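Uncharacterized protein lp_2219 (Lactobacillus plantarum, PDB 3HFQ) is of unknown function but belongs to the lactonase family of seven-bladed beta-propellers, so a role in lactone hydrolysis is possible though unproven. Local coordinates at residues A[110-115]-A[173-178]. The protein carries 1 engineered substitution. Numbering follows the deposited sequence.
Sequences AEVMKI and GQLSEQ
Val112 and Leu175 form the apolar heart of this contact, their side chains meeting at a slant. On the apolar side the valine uses one methyl: CG2 of Val112 lies 3.8 Å from CG of Leu175 and as near to its CD2, so it rests against the fork of the leucine. Leucine CG stands anti to its own carbonyl carbon (chi1 -52°), which brings the branched end down onto the valine. The other leucine methyl, CD1 of Leu175, reaches along strand 109-115 to CB of Ala110 at 4.2 Å, a looser touch that widens the apolar patch. Tyr167 and Val169 of strand 163-169 also pack on Leu175.

The CB-CG1 edge of Val112 meets backbone instead. With CG1 anti to the valine N (chi1 -175°), CB and CG1 of Val112 both lie 3.4 Å from O of Gly173, a van der Waals contact beside a polar atom. That oxygen is satisfied by the hydroxyl of Thr124, and N of Leu175 donates to the Asp125 carboxylate.

No hydrogen bond links the two segments directly; strand 121-128, an edge strand of its sheet, supplies polar links between them. Strands 109-115 and 175-182 are third and fourth in successive four-stranded antiparallel sheets, Gly173 lying in the loop that leads into the latter. The contact lies between neighbouring blades, whose sheets pack face to face in a seven-bladed beta-propeller.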
loop_
_atom_site.group_PDB
_atom_site.type_symbol
_atom_site.label_atom_id
_atom_site.label_comp_id
_atom_site.label_asym_id
_atom_site.label_seq_id
_atom_site.Cartn_x
_atom_site.Cartn_y
_atom_site.Cartn_z
ATOM N N ALA A 110 13.965 2.007 6.780
ATOM C CA ALA A 110 12.663 2.134 7.419
ATOM C C ALA A 110 12.909 3.347 8.305
ATOM O O ALA A 110 13.890 3.392 9.049
ATOM C CB ALA A 110 12.354 0.909 8.270
ATOM N N GLU A 111 12.050 4.347 8.202
ATOM C CA GLU A 111 12.213 5.550 9.005
ATOM C C GLU A 111 11.011 5.798 9.903
ATOM O O GLU A 111 9.894 5.370 9.595
ATOM C CB GLU A 111 12.445 6.772 8.106
ATOM C CG GLU A 111 13.807 6.854 7.416
ATOM C CD GLU A 111 14.178 8.291 7.088
ATOM O OE1 GLU A 111 13.244 9.105 6.912
ATOM O OE2 GLU A 111 15.382 8.615 6.999
ATOM N N VAL A 112 11.258 6.489 11.015
ATOM C CA VAL A 112 10.211 6.808 11.978
ATOM C C VAL A 112 10.254 8.302 12.268
ATOM O O VAL A 112 11.329 8.878 12.445
ATOM C CB VAL A 112 10.418 6.046 13.308
ATOM C CG1 VAL A 112 9.235 6.297 14.249
ATOM C CG2 VAL A 112 10.592 4.558 13.034
HETATM N N MSE A 113 9.083 8.929 12.302
HETATM C CA MSE A 113 8.965 10.355 12.580
HETATM C C MSE A 113 7.888 10.536 13.637
HETATM O O MSE A 113 6.951 9.741 13.707
HETATM C CB MSE A 113 8.566 11.107 11.304
HETATM C CG MSE A 113 9.640 11.115 10.231
HETATM SE SE MSE A 113 8.903 11.378 8.472
HETATM C CE MSE A 113 10.422 10.824 7.407
ATOM N N LYS A 114 8.014 11.572 14.461
ATOM C CA LYS A 114 7.011 11.820 15.492
ATOM C C LYS A 114 6.104 12.973 15.071
ATOM O O LYS A 114 6.556 13.939 14.462
ATOM C CB LYS A 114 7.684 12.122 16.839
ATOM C CG LYS A 114 8.605 13.327 16.848
ATOM C CD LYS A 114 9.260 13.494 18.217
ATOM C CE LYS A 114 10.134 14.741 18.274
ATOM N NZ LYS A 114 10.844 14.869 19.579
ATOM N N ILE A 115 4.820 12.857 15.396
ATOM C CA ILE A 115 3.837 13.873 15.036
ATOM C C ILE A 115 3.684 14.922 16.138
ATOM O O ILE A 115 3.411 14.589 17.289
ATOM C CB ILE A 115 2.458 13.224 14.779
ATOM C CG1 ILE A 115 2.603 12.089 13.762
ATOM C CG2 ILE A 115 1.468 14.262 14.287
ATOM C CD1 ILE A 115 1.365 11.224 13.626
ATOM N N GLY A 173 10.069 6.667 19.416
ATOM C CA GLY A 173 10.147 6.522 17.973
ATOM C C GLY A 173 11.331 5.764 17.393
ATOM O O GLY A 173 11.862 6.160 16.356
ATOM N N GLN A 174 11.756 4.688 18.050
ATOM C CA GLN A 174 12.860 3.878 17.537
ATOM C C GLN A 174 12.398 2.442 17.367
ATOM O O GLN A 174 11.476 1.996 18.045
ATOM C CB GLN A 174 14.064 3.885 18.479
ATOM C CG GLN A 174 14.729 5.231 18.672
ATOM C CD GLN A 174 14.254 5.923 19.925
ATOM O OE1 GLN A 174 13.894 5.271 20.904
ATOM N NE2 GLN A 174 14.272 7.252 19.914
ATOM N N LEU A 175 13.054 1.718 16.467
ATOM C CA LEU A 175 12.707 0.328 16.211
ATOM C C LEU A 175 13.785 -0.595 16.766
ATOM O O LEU A 175 14.952 -0.215 16.852
ATOM C CB LEU A 175 12.572 0.086 14.703
ATOM C CG LEU A 175 11.666 1.027 13.902
ATOM C CD1 LEU A 175 11.657 0.588 12.446
ATOM C CD2 LEU A 175 10.257 1.010 14.470
ATOM N N SER A 176 13.383 -1.803 17.148
ATOM C CA SER A 176 14.310 -2.809 17.662
ATOM C C SER A 176 13.766 -4.151 17.180
ATOM O O SER A 176 12.598 -4.465 17.409
ATOM C CB SER A 176 14.371 -2.759 19.187
ATOM O OG SER A 176 15.520 -3.447 19.656
ATOM N N GLU A 177 14.608 -4.940 16.511
ATOM C CA GLU A 177 14.173 -6.215 15.942
ATOM C C GLU A 177 13.595 -7.247 16.905
ATOM O O GLU A 177 14.074 -7.418 18.027
ATOM C CB GLU A 177 15.310 -6.865 15.137
ATOM C CG GLU A 177 16.370 -7.567 15.976
ATOM C CD GLU A 177 17.460 -6.638 16.473
ATOM O OE1 GLU A 177 17.263 -5.402 16.444
ATOM O OE2 GLU A 177 18.517 -7.151 16.902
ATOM N N GLN A 178 12.559 -7.936 16.432
ATOM C CA GLN A 178 11.870 -8.975 17.196
ATOM C C GLN A 178 11.988 -10.311 16.459
ATOM O O GLN A 178 12.234 -11.351 17.070
ATOM C CB GLN A 178 10.393 -8.603 17.358
ATOM C CG GLN A 178 9.519 -9.644 18.063
ATOM C CD GLN A 178 9.939 -9.905 19.496
ATOM O OE1 GLN A 178 10.480 -9.026 20.166
ATOM N NE2 GLN A 178 9.674 -11.117 19.982
#